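Local atomic coordinates of kirola (Actinidia deliciosa, PDB entry 4IGV), a protein that is a kiwifruit allergen of the ripening-related, Bet v 1-like proteins and probably binds small hydrophobic ligands. Residues S4-K9 with T117-K122; G53-F58 with T68-V73; S82-I87 with T98-V103. All blocks are in the same frame, centred on the assembly; numbering follows the deposited sequence. Where two conformers were deposited one is given.

Contact 1. Residues S4-K9 with T117-K122; sequences SGKMVK and TFHYEK
Tyr120 takes the crowded rotamer, its CG between the backbone N and the carbonyl carbon (chi1 53°), which swings the ring across the strand pair to lie flat on Gly5. Gly5 CA sits 3.9 Å from the centroid of the Tyr120 ring and 24° off its normal, a CH-pi contact over the face. A CB on Gly5 would collide with Tyr120 CZ; the bare backbone leaves room for the ring, whose OH is hydrogen-bonded to Glu129. Segments 4-9 and 117-122 run antiparallel, and hydrogen-bonded pairs Gly5-Tyr120 and Met7-Phe118 join the edge strand 4-12 to strand 112-122 in the seven-stranded sheet of the Bet v 1 fold. The straightest bond runs from Phe118 N to Met7 O (2.8 Å, 170°). On the face shared with Tyr120, Met7 is extended through chi2, placing SD 4.2 Å from Phe118 CD2 in an oblique Met-aromatic contact; helix 131-145 covers both residues through Met134. The face of Lys6, Val8, Thr117 and His119 carries contacts of the aliphatic and methyl parts of its side chains. There the fully extended Lys6 chain runs alongside the imidazole, Lys6 CD 3.6 Å from His119 CE1, while Val8 CG2 meets Thr117 CG2 at 3.9 Å.

Contact 2. Residues G53-F58 with T68-V73; sequences GSVIFF and TAKDIV
Six backbone hydrogen bonds tie 53-58 to 68-73; all are close to straight, the Ala69 N to Phe58 O bond least so. Asp71 N to Ile56 O is 2.8 Å and 170°, and Phe58 and Ala69 form the other hydrogen-bonded bridge. At the loop end Gly53 N reaches Val73 O at 2.7 Å, while Val73 N returns a bond to Ser54 O. Ser54 OG bonds to Thr51 O and presses on Val73 CG2 at 3.3 Å. Gly53 adopts a positive phi of 90°, at which a CB would jam against the preceding carbonyl. From Val55 on, this is the ladder of the beta hairpin 55-62/65-77 in the curved Bet v 1 sheet; Gly53 and Ser54 precede it in a loop. Polar-aromatic contact marks the face of Ile56, Phe58, Ala69 and Asp71: the Asp71 carboxylate crosses the Phe58 side chain at about a right angle, the two planes 52° apart, with Asp71 OD2 3.5 Å from Phe58 CE2. Asp71 OD2 is hydrogen-bonded to an unidentified ligand, probably from the crystallisation liquor. Ile56 CG2, from the same strand as Phe58, lies over one face of that ring, toward its rim. Apolar packing occupies the face of Val55, Phe57 and Lys70. Phe57, its CG anti to the backbone N, brings CZ to 3.6 Å from Thr68 CB, and Val55 CG1 meets the aliphatic Lys70 CG at 3.8 Å.

Contact 3. Residues S82-I87 with T98-V103; sequences SVTFKI and TFIIIV
Thr84 and Ile100 cross obliquely, methyl against methyl, and Thr84 CG2 to Ile100 CG2 is 3.2 Å, closer than usual van der Waals contact. Both methyls are anti to their own backbone N, which brings them against each other on the face of Thr84, Ile100 and Ile102. Thr84 lies alongside Ile102, its OG1 3.7 Å from Ile102 CG1. Farther along this face Ile100 bends at chi2 (-54°), so CD1 folds across the strand pair to within 3.5 Å of Lys86 CB, while the extended Lys86 chain carries its amine away.

On the other face, Phe85 has CG anti to the carbonyl carbon (chi1 -62°) and presents its ring edge to Val103, with Phe85 CE2 4.0 Å from Val103 CG2. Ile87 and Phe99 lie side by side, Ile87 CD1 reaching 3.8 Å from Phe99 CD2 in an oblique approach; the same methyl meets Ile101 CD1. Five backbone hydrogen bonds fix this antiparallel register. Phe85 N to Ile101 O is almost linear (2.8 Å, 177°). Past Ile87 a water takes over, donating to Ile87 O and accepting from Phe99 N.

The pair forms the hairpin 82-88/96-107 in the middle of the Bet v 1 sheet. Strand 65-77 flanks it through Lys86 and Ile72, strand 112-122 through Ile100 and His119, and Tyr21 of helix 17-25 bonds to Ser82 O.

How the contacts relate
All three contacts are antiparallel ladders of one sheet, but they differ in depth. Contact 1 is a surface contact, its centre about 13 Å from the centre of the chain; contact 3 is the most central, its centre about 7 Å from that point, and contact 2 lies between. Contacts 2 and 3, both partly buried, are local hairpins, whereas contact 1 joins the first strand to the last strand, 108 residues later. Contact 3 touches both others: Ile102 and Ile100 pair with Thr117 and His119 of contact 1, and Lys86 with Ile72 of contact 2. Contacts 1 and 2 do not meet. Branched apolar side chains pack the central hairpin of contact 3; the edge strand of contact 1 offers Lys6 and a backbone CH-pi contact from Gly5, and contact 2 sets a carboxylate beside a phenyl ring.

Contact 1. Residues S4-K9 with T117-K122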
loop_
_atom_site.group_PDB
_atom_site.type_symbol
_atom_site.label_atom_id
_atom_site.label_comp_id
_atom_site.label_asym_id
_atom_site.label_seq_id
_atom_site.Cartn_x
_atom_site.Cartn_y
_atom_site.Cartn_z
ATOM N N SER A 4 -11.644 10.566 12.843
ATOM C CA SER A 4 -10.278 10.296 12.385
ATOM C C SER A 4 -9.715 9.095 13.110
ATOM O O SER A 4 -10.004 8.863 14.284
ATOM C CB SER A 4 -9.356 11.495 12.585
ATOM O OG SER A 4 -9.754 12.594 11.774
ATOM N N GLY A 5 -8.873 8.354 12.403
ATOM C CA GLY A 5 -8.318 7.121 12.917
ATOM C C GLY A 5 -6.962 6.838 12.315
ATOM O O GLY A 5 -6.563 7.428 11.299
ATOM N N LYS A 6 -6.272 5.920 12.968
ATOM C CA LYS A 6 -4.960 5.447 12.593
ATOM C C LYS A 6 -4.912 3.956 12.856
ATOM O O LYS A 6 -5.477 3.445 13.840
ATOM C CB LYS A 6 -3.878 6.154 13.431
ATOM C CG LYS A 6 -2.431 5.714 13.170
ATOM C CD LYS A 6 -1.503 6.475 14.126
ATOM C CE LYS A 6 0.005 6.250 13.895
ATOM N NZ LYS A 6 0.757 7.189 14.824
ATOM N N MET A 7 -4.198 3.259 11.990
ATOM C CA MET A 7 -4.007 1.827 12.151
ATOM C C MET A 7 -2.594 1.510 11.671
ATOM O O MET A 7 -2.189 1.963 10.625
ATOM C CB MET A 7 -5.047 1.085 11.314
ATOM C CG MET A 7 -5.015 -0.423 11.435
ATOM S SD MET A 7 -6.275 -1.231 10.423
ATOM C CE MET A 7 -7.772 -0.573 11.211
ATOM N N VAL A 8 -1.869 0.715 12.449
ATOM C CA VAL A 8 -0.478 0.406 12.198
ATOM C C VAL A 8 -0.279 -1.104 12.368
ATOM O O VAL A 8 -0.694 -1.722 13.364
ATOM C CB VAL A 8 0.464 1.132 13.175
ATOM C CG1 VAL A 8 1.949 0.723 12.895
ATOM C CG2 VAL A 8 0.259 2.670 13.162
ATOM N N LYS A 9 0.410 -1.704 11.419
ATOM C CA LYS A 9 0.811 -3.117 11.540
ATOM C C LYS A 9 2.198 -3.316 10.961
ATOM O O LYS A 9 2.455 -2.915 9.836
ATOM C CB LYS A 9 -0.144 -4.070 10.811
ATOM C CG LYS A 9 0.122 -5.558 11.070
ATOM C CD LYS A 9 -0.438 -6.004 12.415
ATOM C CE LYS A 9 -0.892 -7.495 12.489
ATOM N NZ LYS A 9 0.156 -8.503 12.189
ATOM N N THR A 117 0.992 1.849 7.762
ATOM C CA THR A 117 0.274 2.794 8.556
ATOM C C THR A 117 -0.834 3.404 7.732
ATOM O O THR A 117 -0.574 3.910 6.634
ATOM C CB THR A 117 1.210 3.893 9.125
ATOM O OG1 THR A 117 2.245 3.343 9.891
ATOM C CG2 THR A 117 0.424 4.904 10.000
ATOM N N PHE A 118 -2.049 3.417 8.257
ATOM C CA PHE A 118 -3.170 4.120 7.661
ATOM C C PHE A 118 -3.522 5.312 8.519
ATOM O O PHE A 118 -3.603 5.194 9.730
ATOM C CB PHE A 118 -4.431 3.272 7.589
ATOM C CG PHE A 118 -4.335 1.986 6.809
ATOM C CD1 PHE A 118 -3.348 1.699 5.893
ATOM C CD2 PHE A 118 -5.362 1.048 6.964
ATOM C CE1 PHE A 118 -3.364 0.505 5.189
ATOM C CE2 PHE A 118 -5.364 -0.165 6.256
ATOM C CZ PHE A 118 -4.395 -0.390 5.360
ATOM N N HIS A 119 -3.732 6.465 7.888
ATOM C CA HIS A 119 -4.314 7.620 8.569
ATOM C C HIS A 119 -5.547 7.967 7.765
ATOM O O HIS A 119 -5.472 8.188 6.551
ATOM C CB HIS A 119 -3.378 8.821 8.548
ATOM C CG HIS A 119 -2.170 8.678 9.408
ATOM N ND1 HIS A 119 -2.223 8.891 10.774
ATOM C CD2 HIS A 119 -0.874 8.420 9.119
ATOM C CE1 HIS A 119 -1.025 8.673 11.297
ATOM N NE2 HIS A 119 -0.188 8.393 10.319
ATOM N N TYR A 120 -6.694 8.044 8.411
ATOM C CA TYR A 120 -7.931 8.222 7.667
ATOM C C TYR A 120 -8.919 9.056 8.454
ATOM O O TYR A 120 -8.815 9.234 9.683
ATOM C CB TYR A 120 -8.580 6.849 7.346
ATOM C CG TYR A 120 -8.787 5.932 8.530
ATOM C CD1 TYR A 120 -9.956 6.013 9.291
ATOM C CD2 TYR A 120 -7.807 5.051 8.938
ATOM C CE1 TYR A 120 -10.122 5.233 10.387
ATOM C CE2 TYR A 120 -7.975 4.267 10.024
ATOM C CZ TYR A 120 -9.127 4.356 10.737
ATOM O OH TYR A 120 -9.395 3.587 11.869
ATOM N N GLU A 121 -9.890 9.580 7.720
ATOM C CA GLU A 121 -11.034 10.246 8.330
ATOM C C GLU A 121 -12.288 9.673 7.709
ATOM O O GLU A 121 -12.433 9.719 6.479
ATOM C CB GLU A 121 -10.977 11.761 8.156
ATOM C CG GLU A 121 -12.196 12.427 8.826
ATOM C CD GLU A 121 -12.300 13.919 8.708
ATOM O OE1 GLU A 121 -11.305 14.593 8.392
ATOM O OE2 GLU A 121 -13.424 14.407 8.933
ATOM N N LYS A 122 -13.181 9.142 8.561
ATOM C CA LYS A 122 -14.428 8.528 8.115
ATOM C C LYS A 122 -15.426 9.584 7.696
ATOM O O LYS A 122 -15.415 10.675 8.257
ATOM C CB LYS A 122 -15.072 7.731 9.231
ATOM C CG LYS A 122 -14.223 6.644 9.859
ATOM C CD LYS A 122 -14.965 6.113 11.078
ATOM C CE LYS A 122 -14.225 5.060 11.806
ATOM N NZ LYS A 122 -15.098 4.619 12.929
HETATM O O HOH W 1 -5.496 9.939 11.209
#

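Contact 2. Residues G53-F58 with T68-V73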
loop_
_atom_site.group_PDB
_atom_site.type_symbol
_atom_site.label_atom_id
_atom_site.label_comp_id
_atom_site.label_asym_id
_atom_site.label_seq_id
_atom_site.Cartn_x
_atom_site.Cartn_y
_atom_site.Cartn_z
ATOM N N GLY A 53 4.578 13.007 -6.221
ATOM C CA GLY A 53 3.624 13.542 -7.128
ATOM C C GLY A 53 3.169 12.682 -8.236
ATOM O O GLY A 53 2.224 13.038 -8.975
ATOM N N SER A 54 3.754 11.503 -8.382
ATOM C CA SER A 54 3.293 10.564 -9.374
ATOM C C SER A 54 1.877 10.115 -9.021
ATOM O O SER A 54 1.468 10.063 -7.812
ATOM C CB SER A 54 4.229 9.363 -9.526
ATOM O OG SER A 54 4.498 8.671 -8.311
ATOM N N VAL A 55 1.097 9.788 -10.039
ATOM C CA VAL A 55 -0.294 9.432 -9.869
ATOM C C VAL A 55 -0.492 8.036 -10.430
ATOM O O VAL A 55 -0.106 7.780 -11.579
ATOM C CB VAL A 55 -1.216 10.442 -10.596
ATOM C CG1 VAL A 55 -2.721 10.036 -10.489
ATOM C CG2 VAL A 55 -0.978 11.894 -10.125
ATOM N N ILE A 56 -1.066 7.160 -9.627
ATOM C CA ILE A 56 -1.126 5.747 -9.915
ATOM C C ILE A 56 -2.573 5.265 -9.758
ATOM O O ILE A 56 -3.274 5.575 -8.769
ATOM C CB ILE A 56 -0.170 4.927 -9.038
ATOM C CG1 ILE A 56 1.249 5.419 -9.193
ATOM C CG2 ILE A 56 -0.269 3.425 -9.387
ATOM C CD1 ILE A 56 2.213 4.743 -8.202
ATOM N N PHE A 57 -3.012 4.455 -10.728
ATOM C CA PHE A 57 -4.356 3.846 -10.690
ATOM C C PHE A 57 -4.220 2.361 -10.327
ATOM O O PHE A 57 -3.393 1.680 -10.893
ATOM C CB PHE A 57 -5.011 4.001 -12.059
ATOM C CG PHE A 57 -6.419 3.446 -12.155
ATOM C CD1 PHE A 57 -7.489 4.155 -11.603
ATOM C CD2 PHE A 57 -6.662 2.286 -12.842
ATOM C CE1 PHE A 57 -8.774 3.663 -11.727
ATOM C CE2 PHE A 57 -7.973 1.804 -12.967
ATOM C CZ PHE A 57 -9.008 2.543 -12.402
ATOM N N PHE A 58 -5.061 1.891 -9.384
ATOM C CA PHE A 58 -5.049 0.513 -8.943
ATOM C C PHE A 58 -6.360 -0.150 -9.261
ATOM O O PHE A 58 -7.442 0.412 -9.016
ATOM C CB PHE A 58 -4.829 0.443 -7.442
ATOM C CG PHE A 58 -3.500 0.952 -6.979
ATOM C CD1 PHE A 58 -2.415 0.158 -6.913
ATOM C CD2 PHE A 58 -3.334 2.288 -6.619
ATOM C CE1 PHE A 58 -1.179 0.621 -6.479
ATOM C CE2 PHE A 58 -2.119 2.736 -6.194
ATOM C CZ PHE A 58 -1.056 1.916 -6.115
ATOM N N THR A 68 -11.473 0.029 -7.449
ATOM C CA THR A 68 -10.408 0.839 -8.024
ATOM C C THR A 68 -10.021 1.965 -7.067
ATOM O O THR A 68 -10.813 2.352 -6.207
ATOM C CB THR A 68 -10.746 1.457 -9.409
ATOM O OG1 THR A 68 -11.798 2.443 -9.291
ATOM C CG2 THR A 68 -11.142 0.397 -10.402
ATOM N N ALA A 69 -8.824 2.487 -7.237
ATOM C CA ALA A 69 -8.353 3.656 -6.479
ATOM C C ALA A 69 -7.386 4.409 -7.357
ATOM O O ALA A 69 -6.614 3.813 -8.121
ATOM C CB ALA A 69 -7.655 3.242 -5.236
ATOM N N LYS A 70 -7.405 5.720 -7.248
ATOM C CA LYS A 70 -6.371 6.544 -7.834
ATOM C C LYS A 70 -5.668 7.221 -6.680
ATOM O O LYS A 70 -6.292 7.859 -5.817
ATOM C CB LYS A 70 -6.974 7.608 -8.763
ATOM C CG LYS A 70 -5.988 8.403 -9.486
ATOM C CD LYS A 70 -6.606 9.405 -10.468
ATOM C CE LYS A 70 -7.358 10.463 -9.785
ATOM N NZ LYS A 70 -7.753 11.498 -10.806
ATOM N N ASP A 71 -4.348 7.103 -6.667
ATOM C CA ASP A 71 -3.517 7.616 -5.583
ATOM C C ASP A 71 -2.460 8.561 -6.092
ATOM O O ASP A 71 -2.013 8.422 -7.250
ATOM C CB ASP A 71 -2.713 6.521 -4.877
ATOM C CG ASP A 71 -3.525 5.493 -4.157
ATOM O OD1 ASP A 71 -4.757 5.419 -4.298
ATOM O OD2 ASP A 71 -2.864 4.673 -3.435
ATOM N N ILE A 72 -2.067 9.519 -5.241
ATOM C CA ILE A 72 -0.877 10.333 -5.447
ATOM C C ILE A 72 0.202 9.886 -4.476
ATOM O O ILE A 72 -0.074 9.533 -3.334
ATOM C CB ILE A 72 -1.152 11.891 -5.341
ATOM C CG1 ILE A 72 0.113 12.715 -5.608
ATOM C CG2 ILE A 72 -1.755 12.280 -4.005
ATOM C CD1 ILE A 72 -0.181 14.191 -5.956
ATOM N N VAL A 73 1.444 9.872 -4.941
ATOM C CA VAL A 73 2.573 9.633 -4.037
ATOM C C VAL A 73 2.859 10.979 -3.377
ATOM O O VAL A 73 3.369 11.915 -4.015
ATOM C CB VAL A 73 3.770 9.111 -4.754
ATOM C CG1 VAL A 73 4.956 9.012 -3.744
ATOM C CG2 VAL A 73 3.494 7.714 -5.354
#

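Contact 3. Residues S82-I87 with T98-V103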
loop_
_atom_site.group_PDB
_atom_site.type_symbol
_atom_site.label_atom_id
_atom_site.label_comp_id
_atom_site.label_asym_id
_atom_site.label_seq_id
_atom_site.Cartn_x
_atom_site.Cartn_y
_atom_site.Cartn_z
ATOM N N SER A 82 10.599 4.866 3.121
ATOM C CA SER A 82 9.186 5.132 3.276
ATOM C C SER A 82 8.577 5.748 2.036
ATOM O O SER A 82 9.227 6.549 1.342
ATOM C CB SER A 82 8.988 6.061 4.483
ATOM O OG SER A 82 7.622 6.261 4.761
ATOM N N VAL A 83 7.334 5.388 1.779
ATOM C CA VAL A 83 6.553 5.990 0.690
ATOM C C VAL A 83 5.135 6.157 1.195
ATOM O O VAL A 83 4.598 5.286 1.895
ATOM C CB VAL A 83 6.693 5.224 -0.621
ATOM C CG1 VAL A 83 6.324 3.761 -0.445
ATOM C CG2 VAL A 83 5.848 5.923 -1.763
ATOM N N THR A 84 4.568 7.335 0.938
ATOM C CA THR A 84 3.235 7.696 1.369
ATOM C C THR A 84 2.317 7.904 0.161
ATOM O O THR A 84 2.605 8.713 -0.724
ATOM C CB THR A 84 3.223 8.977 2.202
ATOM O OG1 THR A 84 4.083 8.804 3.340
ATOM C CG2 THR A 84 1.825 9.354 2.665
ATOM N N PHE A 85 1.223 7.148 0.157
ATOM C CA PHE A 85 0.196 7.186 -0.887
ATOM C C PHE A 85 -1.064 7.848 -0.345
ATOM O O PHE A 85 -1.543 7.520 0.747
ATOM C CB PHE A 85 -0.168 5.782 -1.278
ATOM C CG PHE A 85 0.965 4.975 -1.853
ATOM C CD1 PHE A 85 1.272 5.027 -3.200
ATOM C CD2 PHE A 85 1.713 4.170 -1.042
ATOM C CE1 PHE A 85 2.363 4.262 -3.721
ATOM C CE2 PHE A 85 2.791 3.399 -1.542
ATOM C CZ PHE A 85 3.109 3.459 -2.880
ATOM N N LYS A 86 -1.553 8.871 -1.039
ATOM C CA LYS A 86 -2.824 9.518 -0.712
ATOM C C LYS A 86 -3.887 9.016 -1.693
ATOM O O LYS A 86 -3.719 9.199 -2.880
ATOM C CB LYS A 86 -2.725 11.049 -0.778
ATOM C CG LYS A 86 -4.061 11.745 -0.627
ATOM C CD LYS A 86 -3.873 13.261 -0.728
ATOM C CE LYS A 86 -5.171 13.959 -0.789
ATOM N NZ LYS A 86 -4.832 15.395 -1.004
ATOM N N ILE A 87 -4.975 8.456 -1.204
ATOM C CA ILE A 87 -6.066 8.016 -2.061
ATOM C C ILE A 87 -6.918 9.202 -2.413
ATOM O O ILE A 87 -7.373 9.926 -1.522
ATOM C CB ILE A 87 -6.924 6.886 -1.410
ATOM C CG1 ILE A 87 -6.031 5.729 -0.948
ATOM C CG2 ILE A 87 -8.058 6.459 -2.416
ATOM C CD1 ILE A 87 -6.740 4.629 -0.141
ATOM N N THR A 98 -10.810 11.188 3.759
ATOM C CA THR A 98 -9.402 11.141 3.462
ATOM C C THR A 98 -8.801 9.813 3.882
ATOM O O THR A 98 -9.262 9.184 4.819
ATOM C CB THR A 98 -8.598 12.253 4.160
ATOM O OG1 THR A 98 -8.596 12.080 5.567
ATOM C CG2 THR A 98 -9.175 13.634 3.879
ATOM N N PHE A 99 -7.766 9.387 3.155
ATOM C CA PHE A 99 -7.107 8.123 3.410
ATOM C C PHE A 99 -5.685 8.174 2.887
ATOM O O PHE A 99 -5.470 8.424 1.711
ATOM C CB PHE A 99 -7.879 6.969 2.764
ATOM C CG PHE A 99 -7.760 5.648 3.505
ATOM C CD1 PHE A 99 -8.812 5.114 4.133
ATOM C CD2 PHE A 99 -6.539 4.962 3.593
ATOM C CE1 PHE A 99 -8.708 3.923 4.823
ATOM C CE2 PHE A 99 -6.461 3.789 4.294
ATOM C CZ PHE A 99 -7.528 3.289 4.880
ATOM N N ILE A 100 -4.737 7.940 3.789
ATOM C CA ILE A 100 -3.314 7.921 3.482
ATOM C C ILE A 100 -2.748 6.578 3.940
ATOM O O ILE A 100 -3.114 6.062 4.982
ATOM C CB ILE A 100 -2.564 9.021 4.264
ATOM C CG1 ILE A 100 -3.166 10.406 3.949
ATOM C CG2 ILE A 100 -1.135 8.963 3.935
ATOM C CD1 ILE A 100 -3.207 10.679 2.673
ATOM N N ILE A 101 -1.894 5.991 3.112
ATOM C CA ILE A 101 -1.231 4.739 3.426
ATOM C C ILE A 101 0.266 4.967 3.341
ATOM O O ILE A 101 0.784 5.424 2.346
ATOM C CB ILE A 101 -1.603 3.629 2.423
ATOM C CG1 ILE A 101 -3.112 3.344 2.531
ATOM C CG2 ILE A 101 -0.785 2.316 2.687
ATOM C CD1 ILE A 101 -3.615 2.298 1.511
ATOM N N ILE A 102 0.953 4.679 4.423
ATOM C CA ILE A 102 2.418 4.785 4.501
ATOM C C ILE A 102 2.994 3.406 4.583
ATOM O O ILE A 102 2.566 2.585 5.423
ATOM C CB ILE A 102 2.867 5.590 5.729
ATOM C CG1 ILE A 102 2.148 6.913 5.847
ATOM C CG2 ILE A 102 4.372 5.803 5.674
ATOM C CD1 ILE A 102 2.425 7.595 7.222
ATOM N N VAL A 103 3.933 3.111 3.702
ATOM C CA VAL A 103 4.687 1.844 3.717
ATOM C C VAL A 103 6.121 2.214 4.091
ATOM O O VAL A 103 6.726 3.058 3.475
ATOM C CB VAL A 103 4.722 1.137 2.331
ATOM C CG1 VAL A 103 5.280 -0.292 2.518
ATOM C CG2 VAL A 103 3.365 1.101 1.672
HETATM O O HOH W 2 -7.250 11.192 0.869
#